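Local coordinates for uric acid degradation bifunctional protein PucL (PDB 6A4M) that catalyses, as a urate oxidase, the oxidation of uric acid, probably to 5-hydroxyisourate, and belongs to a bifunctional protein also assigned a decarboxylase activity, at residues N70-H75 / H93-T98; Q158-M163 / I200-E205. One frame throughout, in Å; residues are numbered along the deposited sequence.

Contact 1 (N70-H75 / H93-T98)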
loop_
_atom_site.group_PDB
_atom_site.type_symbol
_atom_site.label_atom_id
_atom_site.label_comp_id
_atom_site.label_asym_id
_atom_site.label_seq_id
_atom_site.Cartn_x
_atom_site.Cartn_y
_atom_site.Cartn_z
ATOM N N ASN A 70 -7.172 -12.057 20.018
ATOM C CA ASN A 70 -7.379 -13.471 19.677
ATOM C C ASN A 70 -8.355 -13.648 18.510
ATOM O O ASN A 70 -8.148 -14.509 17.659
ATOM C CB ASN A 70 -7.848 -14.270 20.903
ATOM C CG ASN A 70 -6.801 -14.329 22.007
ATOM O OD1 ASN A 70 -5.607 -14.162 21.762
ATOM N ND2 ASN A 70 -7.248 -14.565 23.231
ATOM N N PHE A 71 -9.396 -12.815 18.476
ATOM C CA PHE A 71 -10.385 -12.800 17.390
ATOM C C PHE A 71 -9.727 -12.505 16.042
ATOM O O PHE A 71 -9.979 -13.201 15.060
ATOM C CB PHE A 71 -11.465 -11.753 17.686
ATOM C CG PHE A 71 -12.662 -11.820 16.778
ATOM C CD1 PHE A 71 -12.672 -11.152 15.555
ATOM C CD2 PHE A 71 -13.800 -12.518 17.162
ATOM C CE1 PHE A 71 -13.783 -11.201 14.727
ATOM C CE2 PHE A 71 -14.916 -12.564 16.339
ATOM C CZ PHE A 71 -14.907 -11.906 15.120
ATOM N N ILE A 72 -8.892 -11.465 16.013
ATOM C CA ILE A 72 -8.153 -11.068 14.808
ATOM C C ILE A 72 -7.216 -12.185 14.341
ATOM O O ILE A 72 -7.196 -12.517 13.155
ATOM C CB ILE A 72 -7.371 -9.746 15.041
ATOM C CG1 ILE A 72 -8.357 -8.571 15.138
ATOM C CG2 ILE A 72 -6.353 -9.474 13.929
ATOM C CD1 ILE A 72 -7.822 -7.372 15.889
ATOM N N GLN A 73 -6.461 -12.760 15.275
ATOM C CA GLN A 73 -5.442 -13.760 14.942
ATOM C C GLN A 73 -6.017 -15.067 14.405
ATOM O O GLN A 73 -5.534 -15.582 13.390
ATOM C CB GLN A 73 -4.533 -14.029 16.143
ATOM C CG GLN A 73 -3.595 -12.864 16.418
ATOM C CD GLN A 73 -2.708 -13.070 17.627
ATOM O OE1 GLN A 73 -3.047 -13.809 18.555
ATOM N NE2 GLN A 73 -1.560 -12.398 17.627
ATOM N N ARG A 74 -7.044 -15.596 15.070
ATOM C CA ARG A 74 -7.678 -16.832 14.610
ATOM C C ARG A 74 -8.462 -16.625 13.306
ATOM O O ARG A 74 -8.532 -17.538 12.480
ATOM C CB ARG A 74 -8.530 -17.481 15.711
ATOM C CG ARG A 74 -9.862 -16.819 16.021
ATOM C CD ARG A 74 -10.560 -17.521 17.178
ATOM N NE ARG A 74 -11.548 -16.641 17.809
ATOM C CZ ARG A 74 -11.438 -16.061 19.009
ATOM N NH1 ARG A 74 -10.373 -16.247 19.794
ATOM N NH2 ARG A 74 -12.426 -15.280 19.438
ATOM N N HIS A 75 -9.021 -15.433 13.106
ATOM C CA HIS A 75 -9.665 -15.103 11.828
ATOM C C HIS A 75 -8.691 -15.004 10.649
ATOM O O HIS A 75 -9.083 -15.272 9.520
ATOM C CB HIS A 75 -10.533 -13.844 11.937
ATOM C CG HIS A 75 -11.881 -14.107 12.530
ATOM N ND1 HIS A 75 -12.073 -14.320 13.877
ATOM C CD2 HIS A 75 -13.098 -14.234 11.951
ATOM C CE1 HIS A 75 -13.352 -14.551 14.105
ATOM N NE2 HIS A 75 -13.997 -14.501 12.954
ATOM N N HIS A 93 -16.918 -7.491 9.359
ATOM C CA HIS A 93 -18.237 -8.144 9.326
ATOM C C HIS A 93 -18.454 -9.096 10.505
ATOM O O HIS A 93 -19.490 -9.034 11.172
ATOM C CB HIS A 93 -18.448 -8.899 8.003
ATOM C CG HIS A 93 -19.053 -8.062 6.920
ATOM N ND1 HIS A 93 -20.349 -8.235 6.485
ATOM C CD2 HIS A 93 -18.546 -7.036 6.195
ATOM C CE1 HIS A 93 -20.612 -7.357 5.534
ATOM N NE2 HIS A 93 -19.536 -6.616 5.339
ATOM N N ARG A 94 -17.469 -9.957 10.759
ATOM C CA ARG A 94 -17.567 -10.950 11.832
ATOM C C ARG A 94 -17.576 -10.334 13.235
ATOM O O ARG A 94 -18.217 -10.884 14.130
ATOM C CB ARG A 94 -16.455 -12.010 11.716
ATOM C CG ARG A 94 -16.453 -12.837 10.425
ATOM C CD ARG A 94 -17.834 -13.305 9.986
ATOM N NE ARG A 94 -18.506 -14.042 11.057
ATOM C CZ ARG A 94 -19.826 -14.190 11.199
ATOM N NH1 ARG A 94 -20.689 -13.661 10.332
ATOM N NH2 ARG A 94 -20.289 -14.892 12.231
ATOM N N PHE A 95 -16.875 -9.213 13.422
ATOM C CA PHE A 95 -16.940 -8.453 14.688
ATOM C C PHE A 95 -18.346 -7.899 14.936
ATOM O O PHE A 95 -18.896 -8.055 16.023
ATOM C CB PHE A 95 -15.931 -7.288 14.715
ATOM C CG PHE A 95 -14.645 -7.592 15.438
ATOM C CD1 PHE A 95 -14.656 -7.961 16.782
ATOM C CD2 PHE A 95 -13.415 -7.462 14.795
ATOM C CE1 PHE A 95 -13.474 -8.225 17.458
ATOM C CE2 PHE A 95 -12.227 -7.723 15.467
ATOM C CZ PHE A 95 -12.257 -8.105 16.800
ATOM N N LEU A 96 -18.911 -7.246 13.924
ATOM C CA LEU A 96 -20.254 -6.669 14.028
ATOM C C LEU A 96 -21.346 -7.738 14.172
ATOM O O LEU A 96 -22.298 -7.545 14.929
ATOM C CB LEU A 96 -20.547 -5.764 12.826
ATOM C CG LEU A 96 -19.688 -4.496 12.732
ATOM C CD1 LEU A 96 -19.765 -3.886 11.339
ATOM C CD2 LEU A 96 -20.090 -3.471 13.786
ATOM N N ASP A 97 -21.198 -8.859 13.465
ATOM C CA ASP A 97 -22.173 -9.955 13.532
ATOM C C ASP A 97 -22.154 -10.756 14.842
ATOM O O ASP A 97 -23.179 -11.336 15.204
ATOM C CB ASP A 97 -22.001 -10.915 12.343
ATOM C CG ASP A 97 -22.461 -10.312 11.017
ATOM O OD1 ASP A 97 -23.215 -9.317 11.015
ATOM O OD2 ASP A 97 -22.074 -10.855 9.962
ATOM N N THR A 98 -21.015 -10.798 15.542
ATOM C CA THR A 98 -20.894 -11.580 16.794
ATOM C C THR A 98 -20.876 -10.766 18.103
ATOM O O THR A 98 -20.988 -11.352 19.181
ATOM C CB THR A 98 -19.667 -12.521 16.762
ATOM O OG1 THR A 98 -18.459 -11.758 16.654
ATOM C CG2 THR A 98 -19.769 -13.493 15.589
HETATM O O HOH W 1 -16.873 -15.675 13.230
#
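Phe71 O is gripped twice by His75. The ring atom His75 ND1 donates to Phe71 O at 2.7 Å, and the backbone His75 N reaches it from the opposite face of the carbonyl plane. Helices 64-78 and 84-98, which meet here, belong to the helix layer of a tunnelling (T-) fold, in which helices pack on one side of an antiparallel sheet. The N-to-C directions of the short segments make an angle of 128°. The ND1 bond lays the imidazole over one face of the Phe71 ring, with His75 CE1 above its centre. The Phe95 ring covers the opposite face of Phe71 in a face-to-face stack, ring centroids 4.0 Å apart and planes at 27°. Phe71 reaches across because its CG is anti to the backbone N (chi1 -169°). Phe71 CZ ends 3.6 Å from Arg94 O. Arg94 O takes a hydrogen bond from Thr98 OG1 at 2.7 Å, within the same helix. Ile72 CG1 comes to the edge of the Phe95 ring. Ile72 and Phe95 both also touch Cys43 on strand 36-45, which places this end of the contact against the sheet. The other end is more polar. Arg94 crosses His75 at about a right angle, and Arg94 NH1 makes a salt bridge with Asp97 OD2. One water joins the helices, in plane at both edges, 3.1 Å from His75 NE2 and 3.2 Å from Arg94 NE.

Contact 2 (Q158-M163 / I200-E205)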
loop_
_atom_site.group_PDB
_atom_site.type_symbol
_atom_site.label_atom_id
_atom_site.label_comp_id
_atom_site.label_asym_id
_atom_site.label_seq_id
_atom_site.Cartn_x
_atom_site.Cartn_y
_atom_site.Cartn_z
ATOM N N GLN A 158 -13.201 3.389 3.151
ATOM C CA GLN A 158 -12.313 2.326 2.697
ATOM C C GLN A 158 -11.287 2.877 1.717
ATOM O O GLN A 158 -11.654 3.476 0.706
ATOM C CB GLN A 158 -13.098 1.202 2.018
ATOM C CG GLN A 158 -12.237 -0.012 1.675
ATOM C CD GLN A 158 -12.737 -0.799 0.482
ATOM O OE1 GLN A 158 -13.003 -1.993 0.591
ATOM N NE2 GLN A 158 -12.871 -0.135 -0.662
ATOM N N TYR A 159 -10.010 2.668 2.018
ATOM C CA TYR A 159 -8.941 2.944 1.064
ATOM C C TYR A 159 -7.750 2.039 1.308
ATOM O O TYR A 159 -7.566 1.521 2.410
ATOM C CB TYR A 159 -8.513 4.414 1.114
ATOM C CG TYR A 159 -7.935 4.882 2.431
ATOM C CD1 TYR A 159 -6.558 4.821 2.677
ATOM C CD2 TYR A 159 -8.754 5.414 3.424
ATOM C CE1 TYR A 159 -6.023 5.261 3.882
ATOM C CE2 TYR A 159 -8.228 5.858 4.631
ATOM C CZ TYR A 159 -6.864 5.782 4.857
ATOM O OH TYR A 159 -6.344 6.219 6.053
ATOM N N SER A 160 -6.969 1.839 0.252
ATOM C CA SER A 160 -5.686 1.165 0.329
ATOM C C SER A 160 -4.613 2.156 -0.070
ATOM O O SER A 160 -4.882 3.139 -0.757
ATOM C CB SER A 160 -5.659 -0.058 -0.573
ATOM O OG SER A 160 -6.509 -1.060 -0.051
ATOM N N GLU A 161 -3.393 1.880 0.363
ATOM C CA GLU A 161 -2.335 2.871 0.349
ATOM C C GLU A 161 -0.984 2.208 0.169
ATOM O O GLU A 161 -0.779 1.100 0.660
ATOM C CB GLU A 161 -2.373 3.615 1.683
ATOM C CG GLU A 161 -1.502 4.853 1.773
ATOM C CD GLU A 161 -1.770 5.663 3.033
ATOM O OE1 GLU A 161 -2.301 5.101 4.019
ATOM O OE2 GLU A 161 -1.439 6.870 3.034
ATOM N N ILE A 162 -0.074 2.867 -0.543
ATOM C CA ILE A 162 1.353 2.519 -0.450
ATOM C C ILE A 162 2.078 3.648 0.272
ATOM O O ILE A 162 1.940 4.813 -0.096
ATOM C CB ILE A 162 2.022 2.168 -1.802
ATOM C CG1 ILE A 162 3.447 1.664 -1.548
ATOM C CG2 ILE A 162 2.044 3.338 -2.781
ATOM C CD1 ILE A 162 4.042 0.904 -2.701
ATOM N N MET A 163 2.833 3.283 1.305
ATOM C CA MET A 163 3.471 4.239 2.199
ATOM C C MET A 163 4.977 4.229 2.049
ATOM O O MET A 163 5.560 3.225 1.656
ATOM C CB MET A 163 3.177 3.878 3.649
ATOM C CG MET A 163 1.716 3.673 3.990
ATOM S SD MET A 163 1.478 3.762 5.772
ATOM C CE MET A 163 2.671 2.574 6.388
ATOM N N ILE A 200 0.750 7.173 -1.281
ATOM C CA ILE A 200 -0.295 7.230 -2.315
ATOM C C ILE A 200 -1.458 6.333 -1.893
ATOM O O ILE A 200 -1.248 5.158 -1.600
ATOM C CB ILE A 200 0.224 6.775 -3.703
ATOM C CG1 ILE A 200 1.539 7.482 -4.062
ATOM C CG2 ILE A 200 -0.826 7.044 -4.780
ATOM C CD1 ILE A 200 2.214 6.938 -5.300
ATOM N N SER A 201 -2.666 6.901 -1.873
ATOM C CA SER A 201 -3.900 6.203 -1.502
ATOM C C SER A 201 -4.835 6.113 -2.697
ATOM O O SER A 201 -4.690 6.868 -3.652
ATOM C CB SER A 201 -4.633 6.958 -0.390
ATOM O OG SER A 201 -3.854 7.038 0.785
ATOM N N TRP A 202 -5.797 5.197 -2.627
ATOM C CA TRP A 202 -6.841 5.084 -3.648
ATOM C C TRP A 202 -8.136 4.487 -3.089
ATOM O O TRP A 202 -8.110 3.606 -2.222
ATOM C CB TRP A 202 -6.347 4.264 -4.847
ATOM C CG TRP A 202 -5.869 2.889 -4.508
ATOM C CD1 TRP A 202 -6.612 1.742 -4.491
ATOM C CD2 TRP A 202 -4.535 2.507 -4.147
ATOM N NE1 TRP A 202 -5.826 0.670 -4.137
ATOM C CE2 TRP A 202 -4.548 1.109 -3.921
ATOM C CE3 TRP A 202 -3.330 3.208 -3.989
ATOM C CZ2 TRP A 202 -3.401 0.400 -3.547
ATOM C CZ3 TRP A 202 -2.188 2.500 -3.617
ATOM C CH2 TRP A 202 -2.234 1.110 -3.401
ATOM N N GLN A 203 -9.262 4.990 -3.593
ATOM C CA GLN A 203 -10.589 4.516 -3.213
ATOM C C GLN A 203 -11.273 3.911 -4.432
ATOM O O GLN A 203 -11.213 4.476 -5.528
ATOM C CB GLN A 203 -11.430 5.665 -2.653
ATOM C CG GLN A 203 -10.921 6.201 -1.327
ATOM C CD GLN A 203 -11.803 7.297 -0.756
ATOM O OE1 GLN A 203 -12.021 8.324 -1.393
ATOM N NE2 GLN A 203 -12.306 7.086 0.456
ATOM N N TYR A 204 -11.913 2.761 -4.233
ATOM C CA TYR A 204 -12.646 2.081 -5.298
ATOM C C TYR A 204 -14.056 2.654 -5.410
ATOM O O TYR A 204 -14.665 3.018 -4.405
ATOM C CB TYR A 204 -12.758 0.585 -5.014
ATOM C CG TYR A 204 -11.466 -0.192 -5.079
ATOM C CD1 TYR A 204 -10.580 -0.210 -4.001
ATOM C CD2 TYR A 204 -11.142 -0.946 -6.206
ATOM C CE1 TYR A 204 -9.402 -0.945 -4.052
ATOM C CE2 TYR A 204 -9.969 -1.682 -6.266
ATOM C CZ TYR A 204 -9.102 -1.678 -5.190
ATOM O OH TYR A 204 -7.943 -2.413 -5.247
ATOM N N GLU A 205 -14.567 2.722 -6.638
ATOM C CA GLU A 205 -15.979 3.031 -6.879
ATOM C C GLU A 205 -16.838 1.910 -6.289
ATOM O O GLU A 205 -17.800 2.166 -5.567
ATOM C CB GLU A 205 -16.258 3.172 -8.382
ATOM C CG GLU A 205 -17.606 3.805 -8.721
ATOM C CD GLU A 205 -18.058 3.540 -10.150
ATOM O OE1 GLU A 205 -17.214 3.222 -11.017
ATOM O OE2 GLU A 205 -19.275 3.649 -10.412
#
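Ser160 and Trp202 form the tight part of this contact. Their backbones bond in both directions: Trp202 N gives to Ser160 O at 2.9 Å, and Ser160 N gives to Trp202 O at 3.2 Å. The Trp202 indole folds back over the neighbouring strand, because its CG sits between the backbone N and the carbonyl carbon (chi1 57°). Ser160 O then lies over the centre of the indole, 3.4 Å above the plane. Ser160 CB rests 3.6 Å from Trp202 NE1. Ser160 OG is hydrogen-bonded to Glu85 OE2 and Ser142 OG. Further along, Ile162 and Ile200 make a second hydrogen-bonded pair, and their side chains run alongside each other in the same direction, with Ile162 CG2 4.0 Å from Ile200 CB. These are neighbouring antiparallel strands of the T-fold sheet, 153-169 and 194-204. Strand 139-148 pairs beyond the first and strand 258-267 beyond the second. Helix 221-233 packs on the face that carries Ile162, Ile200 and Trp202. The other face is looser: Tyr159, Ser201 and Gln203 are partly exposed, while Glu161 is buried. There Glu161 and Ser201 form a non-hydrogen-bonded pair, with CA atoms 4.1 Å apart. Glu161 OE2 comes within 3.3 Å of Ser201 OG, but the angle is too poor for a hydrogen bond. The carboxylate has a firmer partner: Glu161 OE1 makes a salt bridge with Arg141. The same oxygen lies in plane at the edge of the Tyr159 ring. Tyr159 CB touches Gln203 CG.

Contact 1 joins two helices and contact 2 joins two strands, so they sample the two layers of the T-fold. Their centres are 23 Å apart. Their nearest atoms are about 9 Å apart, and they do not touch. The centre of contact 2 lies about 7 Å from the centre of the chain, that of contact 1 about 23 Å from it. Links between them are indirect: Ile153, on the strand that carries 158-163, touches Leu96 of helix 84-98, and Glu85 of the same helix is hydrogen-bonded to Ser160. In related urate oxidases the active sites lie between subunits, so the single chain does not fix how far either contact is from one.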